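Local coordinates for aclacinomycin oxidoreductase (AknOx) (Streptomyces galilaeus, PDB 2IPI), which oxidises the terminal sugar of aclacinomycins in two successive oxygen-dependent steps, using a bicovalently attached FAD, to complete biosynthesis of these polyketide antibiotics, at residues 74-86 with 95-107. Numbering follows the deposited sequence.
Sequences QAMAAGQRIAVRS and VDDPAVRAVIDMS. With FAD (flavin-adenine dinucleotide), chain F.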
ATOM      1  N   GLN A  74       9.811  19.464 -21.322  1.00 11.30           N
ATOM      2  CA  GLN A  74       9.201  19.321 -22.650  1.00 13.64           C
ATOM      3  C   GLN A  74       7.688  19.213 -22.589  1.00 14.29           C
ATOM      4  O   GLN A  74       6.939  19.713 -23.440  1.00 15.95           O
ATOM      5  CB  GLN A  74       9.811  18.107 -23.351  1.00 15.56           C
ATOM      6  CG  GLN A  74      11.261  18.335 -23.793  1.00 14.11           C
ATOM      7  CD  GLN A  74      11.724  17.261 -24.768  1.00 19.11           C
ATOM      8  OE1 GLN A  74      10.961  16.800 -25.627  1.00 18.38           O
ATOM      9  NE2 GLN A  74      12.996  16.867 -24.654  1.00 16.66           N
ATOM     10  N   ALA A  75       7.144  18.537 -21.571  1.00 11.84           N
ATOM     11  CA  ALA A  75       5.688  18.446 -21.490  1.00 11.66           C
ATOM     12  C   ALA A  75       5.055  19.762 -21.071  1.00 13.20           C
ATOM     13  O   ALA A  75       3.950  20.137 -21.506  1.00 15.74           O
ATOM     14  CB  ALA A  75       5.262  17.355 -20.509  1.00 13.27           C
ATOM     15  N   MET A  76       5.739  20.499 -20.187  1.00 12.42           N
ATOM     16  CA  MET A  76       5.120  21.773 -19.793  1.00 12.67           C
ATOM     17  C   MET A  76       5.067  22.698 -21.010  1.00 15.67           C
ATOM     18  O   MET A  76       4.053  23.347 -21.259  1.00 15.10           O
ATOM     19  CB  MET A  76       5.866  22.416 -18.635  1.00 13.33           C
ATOM     20  CG  MET A  76       5.942  21.524 -17.383  1.00 15.00           C
ATOM     21  SD  MET A  76       6.714  22.358 -15.986  1.00 19.08           S
ATOM     22  CE  MET A  76       5.587  23.772 -15.824  1.00  5.85           C
ATOM     23  N   ALA A  77       6.154  22.735 -21.787  1.00 15.38           N
ATOM     24  CA  ALA A  77       6.199  23.547 -22.999  1.00 15.26           C
ATOM     25  C   ALA A  77       5.161  23.096 -24.011  1.00 16.20           C
ATOM     26  O   ALA A  77       4.796  23.842 -24.923  1.00 16.01           O
ATOM     27  CB  ALA A  77       7.601  23.529 -23.609  1.00 12.75           C
ATOM     28  N   ALA A  78       4.674  21.861 -23.862  1.00 19.24           N
ATOM     29  CA  ALA A  78       3.619  21.374 -24.761  1.00 17.19           C
ATOM     30  C   ALA A  78       2.257  21.375 -24.084  1.00 11.89           C
ATOM     31  O   ALA A  78       1.231  21.035 -24.674  1.00 13.60           O
ATOM     32  CB  ALA A  78       4.009  20.000 -25.279  1.00 19.54           C
ATOM     33  N   GLY A  79       2.237  21.774 -22.817  1.00 14.43           N
ATOM     34  CA  GLY A  79       1.034  21.853 -22.002  1.00 15.91           C
ATOM     35  C   GLY A  79       0.354  20.498 -21.883  1.00 18.22           C
ATOM     36  O   GLY A  79      -0.846  20.297 -21.791  1.00 16.96           O
ATOM     37  N   GLN A  80       1.212  19.482 -21.898  1.00 17.55           N
ATOM     38  CA  GLN A  80       0.795  18.097 -21.703  1.00 13.28           C
ATOM     39  C   GLN A  80       0.658  17.806 -20.223  1.00 13.75           C
ATOM     40  O   GLN A  80       1.638  17.948 -19.486  1.00 11.46           O
ATOM     41  CB  GLN A  80       1.837  17.232 -22.402  1.00 10.39           C
ATOM     42  CG  GLN A  80       1.640  17.276 -23.927  1.00 12.17           C
ATOM     43  CD  GLN A  80       2.840  16.717 -24.667  1.00 13.12           C
ATOM     44  OE1 GLN A  80       3.863  16.431 -24.040  1.00 14.80           O
ATOM     45  NE2 GLN A  80       2.692  16.570 -25.975  1.00 18.00           N
ATOM     46  N   ARG A  81      -0.543  17.429 -19.782  1.00 13.86           N
ATOM     47  CA  ARG A  81      -0.725  17.123 -18.366  1.00 13.05           C
ATOM     48  C   ARG A  81       0.066  15.869 -18.007  1.00 11.80           C
ATOM     49  O   ARG A  81      -0.116  14.840 -18.656  1.00 15.51           O
ATOM     50  CB  ARG A  81      -2.195  16.905 -17.997  1.00 15.08           C
ATOM     51  CG  ARG A  81      -2.344  16.379 -16.571  1.00 14.87           C
ATOM     52  CD  ARG A  81      -3.677  15.681 -16.388  1.00 18.44           C
ATOM     53  NE  ARG A  81      -4.093  15.516 -14.998  1.00 18.41           N
ATOM     54  CZ  ARG A  81      -5.368  15.405 -14.623  1.00 21.23           C
ATOM     55  NH1 ARG A  81      -6.340  15.439 -15.516  1.00 28.02           N
ATOM     56  NH2 ARG A  81      -5.686  15.256 -13.350  1.00 22.55           N
ATOM     57  N   ILE A  82       0.913  15.981 -16.991  1.00 10.32           N
ATOM     58  CA  ILE A  82       1.908  14.935 -16.725  1.00 10.68           C
ATOM     59  C   ILE A  82       1.431  13.843 -15.785  1.00 10.28           C
ATOM     60  O   ILE A  82       0.692  14.165 -14.849  1.00  9.94           O
ATOM     61  CB  ILE A  82       3.165  15.612 -16.127  1.00  8.59           C
ATOM     62  CG1 ILE A  82       3.939  16.458 -17.141  1.00  8.00           C
ATOM     63  CG2 ILE A  82       4.098  14.617 -15.482  1.00 16.47           C
ATOM     64  CD1 ILE A  82       5.006  17.322 -16.507  1.00  8.29           C
ATOM     65  N   ALA A  83       1.898  12.602 -15.997  1.00  6.85           N
ATOM     66  CA  ALA A  83       1.668  11.550 -15.011  1.00  5.84           C
ATOM     67  C   ALA A  83       2.910  10.634 -14.940  1.00  6.99           C
ATOM     68  O   ALA A  83       3.486  10.464 -16.005  1.00  7.54           O
ATOM     69  CB  ALA A  83       0.435  10.726 -15.313  1.00 11.53           C
ATOM     70  N   VAL A  84       3.227  10.142 -13.749  1.00  9.55           N
ATOM     71  CA  VAL A  84       4.359   9.224 -13.624  1.00 11.03           C
ATOM     72  C   VAL A  84       3.894   7.795 -13.344  1.00  9.13           C
ATOM     73  O   VAL A  84       3.067   7.586 -12.467  1.00 12.01           O
ATOM     74  CB  VAL A  84       5.324   9.590 -12.491  1.00 12.87           C
ATOM     75  CG1 VAL A  84       6.652   8.870 -12.704  1.00 11.90           C
ATOM     76  CG2 VAL A  84       5.463  11.091 -12.398  1.00 20.72           C
ATOM     77  N   ARG A  85       4.499   6.886 -14.099  1.00 10.42           N
ATOM     78  CA  ARG A  85       4.317   5.464 -13.854  1.00 14.09           C
ATOM     79  C   ARG A  85       5.656   4.873 -13.413  1.00 13.01           C
ATOM     80  O   ARG A  85       6.651   5.066 -14.106  1.00 12.79           O
ATOM     81  CB  ARG A  85       3.791   4.790 -15.118  1.00 13.80           C
ATOM     82  CG  ARG A  85       4.021   3.285 -15.177  1.00 18.24           C
ATOM     83  CD  ARG A  85       3.089   2.573 -16.146  1.00 21.52           C
ATOM     84  NE  ARG A  85       1.700   2.712 -15.767  1.00 24.59           N
ATOM     85  CZ  ARG A  85       0.639   3.001 -16.482  1.00 19.39           C
ATOM     86  NH1 ARG A  85       0.679   3.217 -17.787  1.00 26.25           N
ATOM     87  NH2 ARG A  85      -0.536   3.066 -15.865  1.00 23.15           N
ATOM     88  N   SER A  86       5.687   4.158 -12.305  1.00 13.86           N
ATOM     89  CA  SER A  86       6.856   3.373 -11.913  1.00 10.86           C
ATOM     90  C   SER A  86       6.496   1.888 -12.035  1.00 14.65           C
ATOM     91  O   SER A  86       7.009   1.182 -12.914  1.00 20.98           O
ATOM     92  CB  SER A  86       7.297   3.722 -10.495  1.00 11.49           C
ATOM     93  OG  SER A  86       7.860   5.034 -10.434  1.00 10.91           O
ATOM     94  N   VAL A  95      -3.042   7.305 -13.510  1.00 12.77           N
ATOM     95  CA  VAL A  95      -2.045   7.600 -14.535  1.00 12.41           C
ATOM     96  C   VAL A  95      -2.628   7.488 -15.932  1.00 10.68           C
ATOM     97  O   VAL A  95      -2.227   8.198 -16.860  1.00 10.53           O
ATOM     98  CB  VAL A  95      -0.820   6.662 -14.359  1.00  7.95           C
ATOM     99  CG1 VAL A  95       0.133   6.741 -15.545  1.00  8.90           C
ATOM    100  CG2 VAL A  95      -0.126   7.000 -13.052  1.00  7.37           C
ATOM    101  N   ASP A  96      -3.592   6.598 -16.104  1.00 10.70           N
ATOM    102  CA  ASP A  96      -4.280   6.320 -17.346  1.00 11.67           C
ATOM    103  C   ASP A  96      -5.555   7.154 -17.557  1.00  9.50           C
ATOM    104  O   ASP A  96      -6.338   6.774 -18.428  1.00 15.71           O
ATOM    105  CB  ASP A  96      -4.698   4.835 -17.391  1.00 12.55           C
ATOM    106  CG  ASP A  96      -3.533   3.861 -17.411  1.00 15.90           C
ATOM    107  OD1 ASP A  96      -2.788   3.916 -18.416  1.00 17.88           O
ATOM    108  OD2 ASP A  96      -3.348   3.080 -16.452  1.00 14.46           O
ATOM    109  N   ASP A  97      -5.738   8.220 -16.809  1.00 10.00           N
ATOM    110  CA  ASP A  97      -6.882   9.131 -16.974  1.00 13.20           C
ATOM    111  C   ASP A  97      -6.837   9.788 -18.339  1.00 14.36           C
ATOM    112  O   ASP A  97      -5.773  10.135 -18.846  1.00 14.46           O
ATOM    113  CB  ASP A  97      -6.908  10.168 -15.857  1.00 12.75           C
ATOM    114  CG  ASP A  97      -8.131  11.068 -15.880  1.00 15.05           C
ATOM    115  OD1 ASP A  97      -8.248  11.977 -16.731  1.00 16.51           O
ATOM    116  OD2 ASP A  97      -9.044  10.887 -15.050  1.00 16.03           O
ATOM    117  N   PRO A  98      -7.956   9.975 -19.036  1.00 18.10           N
ATOM    118  CA  PRO A  98      -7.908  10.500 -20.403  1.00 13.96           C
ATOM    119  C   PRO A  98      -7.389  11.932 -20.523  1.00 11.31           C
ATOM    120  O   PRO A  98      -7.089  12.363 -21.650  1.00 12.15           O
ATOM    121  CB  PRO A  98      -9.369  10.492 -20.863  1.00 15.61           C
ATOM    122  CG  PRO A  98     -10.058   9.551 -19.940  1.00 17.83           C
ATOM    123  CD  PRO A  98      -9.343   9.693 -18.615  1.00 18.82           C
ATOM    124  N   ALA A  99      -7.299  12.668 -19.435  1.00 11.51           N
ATOM    125  CA  ALA A  99      -6.780  14.032 -19.471  1.00 15.08           C
ATOM    126  C   ALA A  99      -5.255  14.060 -19.488  1.00 17.13           C
ATOM    127  O   ALA A  99      -4.642  15.102 -19.756  1.00 13.21           O
ATOM    128  CB  ALA A  99      -7.335  14.789 -18.268  1.00 18.93           C
ATOM    129  N   VAL A 100      -4.649  12.901 -19.198  1.00 11.71           N
ATOM    130  CA  VAL A 100      -3.191  12.846 -19.175  1.00 11.64           C
ATOM    131  C   VAL A 100      -2.664  12.823 -20.616  1.00 13.38           C
ATOM    132  O   VAL A 100      -3.139  12.050 -21.454  1.00 10.38           O
ATOM    133  CB  VAL A 100      -2.585  11.649 -18.430  1.00 11.52           C
ATOM    134  CG1 VAL A 100      -1.064  11.691 -18.602  1.00 14.92           C
ATOM    135  CG2 VAL A 100      -2.887  11.615 -16.946  1.00 10.09           C
ATOM    136  N   ARG A 101      -1.693  13.706 -20.882  1.00 13.25           N
ATOM    137  CA  ARG A 101      -1.118  13.845 -22.218  1.00 10.69           C
ATOM    138  C   ARG A 101       0.366  13.482 -22.226  1.00  9.01           C
ATOM    139  O   ARG A 101       0.924  13.186 -23.281  1.00  9.29           O
ATOM    140  CB  ARG A 101      -1.340  15.258 -22.756  1.00 12.71           C
ATOM    141  CG  ARG A 101      -2.837  15.514 -22.952  1.00 16.77           C
ATOM    142  CD  ARG A 101      -3.382  14.555 -23.990  1.00 19.90           C
ATOM    143  NE  ARG A 101      -4.792  14.824 -24.325  1.00 22.81           N
ATOM    144  CZ  ARG A 101      -5.696  13.935 -23.903  1.00 26.39           C
ATOM    145  NH1 ARG A 101      -5.222  12.896 -23.214  1.00 27.08           N
ATOM    146  NH2 ARG A 101      -6.986  14.052 -24.137  1.00 27.80           N
ATOM    147  N   ALA A 102       0.964  13.477 -21.049  1.00  9.63           N
ATOM    148  CA  ALA A 102       2.353  13.094 -20.884  1.00 10.19           C
ATOM    149  C   ALA A 102       2.556  12.006 -19.843  1.00  5.24           C
ATOM    150  O   ALA A 102       2.212  12.187 -18.659  1.00  8.50           O
ATOM    151  CB  ALA A 102       3.102  14.366 -20.494  1.00  8.25           C
ATOM    152  N   VAL A 103       3.156  10.867 -20.200  1.00  7.61           N
ATOM    153  CA  VAL A 103       3.412   9.883 -19.134  1.00  7.87           C
ATOM    154  C   VAL A 103       4.898   9.571 -19.037  1.00  2.91           C
ATOM    155  O   VAL A 103       5.556   9.160 -19.997  1.00  8.50           O
ATOM    156  CB  VAL A 103       2.613   8.581 -19.349  1.00  9.16           C
ATOM    157  CG1 VAL A 103       2.380   8.378 -20.830  1.00 20.62           C
ATOM    158  CG2 VAL A 103       3.302   7.367 -18.744  1.00 11.44           C
ATOM    159  N   ILE A 104       5.446   9.803 -17.863  1.00  5.36           N
ATOM    160  CA  ILE A 104       6.881   9.516 -17.691  1.00  9.94           C
ATOM    161  C   ILE A 104       7.006   8.184 -16.959  1.00  7.10           C
ATOM    162  O   ILE A 104       6.556   8.057 -15.821  1.00  9.81           O
ATOM    163  CB  ILE A 104       7.607  10.644 -16.953  1.00 16.17           C
ATOM    164  CG1 ILE A 104       7.148  10.925 -15.529  1.00 23.99           C
ATOM    165  CG2 ILE A 104       7.495  11.947 -17.762  1.00 16.48           C
ATOM    166  CD1 ILE A 104       6.084  12.005 -15.502  1.00 38.10           C
ATOM    167  N   ASP A 105       7.587   7.236 -17.656  1.00 12.60           N
ATOM    168  CA  ASP A 105       7.752   5.855 -17.240  1.00 11.47           C
ATOM    169  C   ASP A 105       9.183   5.590 -16.764  1.00 12.70           C
ATOM    170  O   ASP A 105      10.149   5.806 -17.501  1.00 13.28           O
ATOM    171  CB  ASP A 105       7.436   4.900 -18.392  1.00 10.59           C
ATOM    172  CG  ASP A 105       7.248   3.475 -17.878  1.00 12.65           C
ATOM    173  OD1 ASP A 105       6.227   2.861 -18.228  1.00 12.66           O
ATOM    174  OD2 ASP A 105       8.103   2.976 -17.123  1.00 13.50           O
ATOM    175  N   MET A 106       9.284   5.162 -15.516  1.00 12.60           N
ATOM    176  CA  MET A 106      10.559   5.066 -14.813  1.00 12.63           C
ATOM    177  C   MET A 106      11.069   3.628 -14.745  1.00 13.75           C
ATOM    178  O   MET A 106      12.038   3.372 -14.039  1.00  8.22           O
ATOM    179  CB  MET A 106      10.413   5.606 -13.387  1.00 11.83           C
ATOM    180  CG  MET A 106       9.431   6.779 -13.297  1.00 16.18           C
ATOM    181  SD  MET A 106      10.326   8.343 -13.209  1.00 29.24           S
ATOM    182  CE  MET A 106       9.784   9.133 -14.713  1.00 36.69           C
ATOM    183  N   SER A 107      10.396   2.742 -15.442  1.00 12.90           N
ATOM    184  CA  SER A 107      10.615   1.299 -15.315  1.00 14.21           C
ATOM    185  C   SER A 107      12.005   0.862 -15.749  1.00 16.90           C
ATOM    186  O   SER A 107      12.427  -0.250 -15.410  1.00 12.38           O
ATOM    187  CB  SER A 107       9.557   0.567 -16.141  1.00 15.77           C
ATOM    188  OG  SER A 107       9.755   0.826 -17.525  1.00 13.51           O
TER
HETATM  189  PA  FAD F 801       2.020   3.415 -10.089  1.00 11.55           P
HETATM  190  O1A FAD F 801       0.774   3.337 -10.744  1.00 11.21           O
HETATM  191  O2A FAD F 801       3.116   3.585 -11.042  1.00  7.64           O
HETATM  192  O5B FAD F 801       2.031   4.574  -9.026  1.00 10.01           O
HETATM  193  C5B FAD F 801       1.032   4.743  -8.103  1.00 14.06           C
HETATM  194  C4B FAD F 801       0.954   6.204  -7.670  1.00 16.68           C
HETATM  195  O4B FAD F 801       2.247   6.674  -7.407  1.00 14.10           O
HETATM  196  C3B FAD F 801       0.440   7.100  -8.812  1.00 14.70           C
HETATM  197  O3B FAD F 801      -0.169   8.233  -8.309  1.00  8.81           O
HETATM  198  C2B FAD F 801       1.716   7.515  -9.524  1.00 12.35           C
HETATM  199  O2B FAD F 801       1.629   8.695 -10.276  1.00 12.54           O
HETATM  200  C1B FAD F 801       2.648   7.617  -8.336  1.00 14.94           C
HETATM  201  N9A FAD F 801       4.077   7.520  -8.693  1.00 15.63           N
HETATM  202  C8A FAD F 801       4.667   6.549  -9.402  1.00 15.48           C
HETATM  203  N7A FAD F 801       5.967   6.781  -9.507  1.00 16.20           N
HETATM  204  C5A FAD F 801       6.211   7.931  -8.880  1.00 15.46           C
HETATM  205  C6A FAD F 801       7.373   8.660  -8.664  1.00 17.19           C
HETATM  206  N6A FAD F 801       8.483   8.176  -9.073  1.00 17.31           N
HETATM  207  N1A FAD F 801       7.320   9.785  -7.971  1.00 11.54           N
HETATM  208  C2A FAD F 801       6.166  10.177  -7.485  1.00 13.98           C
HETATM  209  N3A FAD F 801       5.043   9.504  -7.655  1.00 13.08           N
HETATM  210  C4A FAD F 801       5.048   8.408  -8.352  1.00 14.49           C
HETATM  211  N1  FAD F 801       0.438  -1.698  -0.710  1.00  9.87           N
HETATM  212  C2  FAD F 801       0.870  -1.890   0.581  1.00 10.62           C
HETATM  213  O2  FAD F 801       1.035  -1.031   1.333  1.00 10.03           O
HETATM  214  N3  FAD F 801       1.118  -3.172   0.989  1.00 16.41           N
HETATM  215  C4  FAD F 801       0.953  -4.259   0.149  1.00 15.80           C
HETATM  216  O4  FAD F 801       1.275  -5.348   0.532  1.00 12.33           O
HETATM  217  C4X FAD F 801       0.530  -4.048  -1.165  1.00 13.96           C
HETATM  218  N5  FAD F 801       0.323  -5.081  -2.031  1.00 11.27           N
HETATM  219  C5X FAD F 801      -0.021  -4.871  -3.327  1.00 16.55           C
HETATM  220  C6  FAD F 801      -0.135  -5.942  -4.216  1.00 17.34           C
HETATM  221  C7  FAD F 801      -0.538  -5.713  -5.500  1.00 15.81           C
HETATM  222  C7M FAD F 801      -0.527  -6.886  -6.423  1.00 19.65           C
HETATM  223  C8  FAD F 801      -0.743  -4.410  -5.964  1.00 11.78           C
HETATM  224  C8M FAD F 801      -0.875  -4.160  -7.450  1.00 12.90           C
HETATM  225  C9  FAD F 801      -0.602  -3.381  -5.061  1.00 12.54           C
HETATM  226  C9A FAD F 801      -0.279  -3.572  -3.741  1.00 16.42           C
HETATM  227  N10 FAD F 801      -0.167  -2.517  -2.856  1.00 15.52           N
HETATM  228  C10 FAD F 801       0.279  -2.745  -1.589  1.00 14.43           C
HETATM  229  C1' FAD F 801      -0.940  -1.253  -3.050  1.00 12.76           C
HETATM  230  C2' FAD F 801      -0.235  -0.154  -3.846  1.00 16.61           C
HETATM  231  O2' FAD F 801      -0.657   0.084  -5.148  1.00 13.13           O
HETATM  232  C3' FAD F 801       1.272  -0.258  -3.848  1.00 20.06           C
HETATM  233  O3' FAD F 801       1.793  -0.296  -2.555  1.00 16.21           O
HETATM  234  C4' FAD F 801       1.731   0.911  -4.771  1.00 24.00           C
HETATM  235  O4' FAD F 801       0.839   1.942  -4.906  1.00 21.15           O
HETATM  236  C5' FAD F 801       2.177   0.614  -6.184  1.00 18.92           C
HETATM  237  O5' FAD F 801       2.776   1.733  -6.748  1.00 15.33           O
HETATM  238  P   FAD F 801       3.262   1.585  -8.224  1.00 10.80           P
HETATM  239  O1P FAD F 801       4.483   2.279  -8.426  1.00  8.88           O
HETATM  240  O2P FAD F 801       3.344   0.219  -8.509  1.00 17.11           O
HETATM  241  O3P FAD F 801       2.116   2.122  -9.173  1.00  9.43           O
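Arg-85 and Asp-96 form a salt bridge on one face of a parallel strand pair, Arg-85 NH2 lying 2.9 Å from Asp-96 OD2. The carboxylate oxygen sits close to the guanidinium plane, yet the N-H reaches it from above the carboxylate plane. Val-95 lays CG1 over one face of the Arg-85 guanidinium, 3.7 Å from its NH2, and turns CG2 toward the FAD ribose. A bend at chi3 (-62°) swings the otherwise extended arginine to this carboxylate.

Ala-83, on the same face, packs its methyl against both branches of Val-100. On the other face, Ile-104 wedges CD1 between Ile-82 CG2 and Val-84 CG2, 3.3 Å from each, a tight fit. Its CG1 stands between backbone N and carbonyl carbon (chi1 62°), which sends the chain end across to the neighbouring strand. Met-106 CG meets Val-84 CG1, and Ile-221 and helix 65-78 add to this apolar layer.

Backbone bonds hold 82-85 and 102-105 in register, with Ala-83 and Arg-85 each donating and accepting. Just ahead of the Ile-82 and Ala-102 pair, Arg-81 O accepts from both Arg-101 N and Ala-102 N. Strand 58-61 flanks 102-105 on its other side, and Arg-46 bridges Asp-105 to the carbonyl of Ser-86.

The edge strand thus delivers its end to the cofactor, within the FAD-binding domain of the PCMH type: Val-84 O accepts from ribose O2B, Ser-86 N donates to phosphate O2A, and Ser-86 OG donates to adenine N7A at 2.7 Å. Sheet pairing sets the backbone groups that meet ribose and phosphate, and the neighbouring Arg-85 salt bridge is consistent with a firm seat for the adenosine half of FAD.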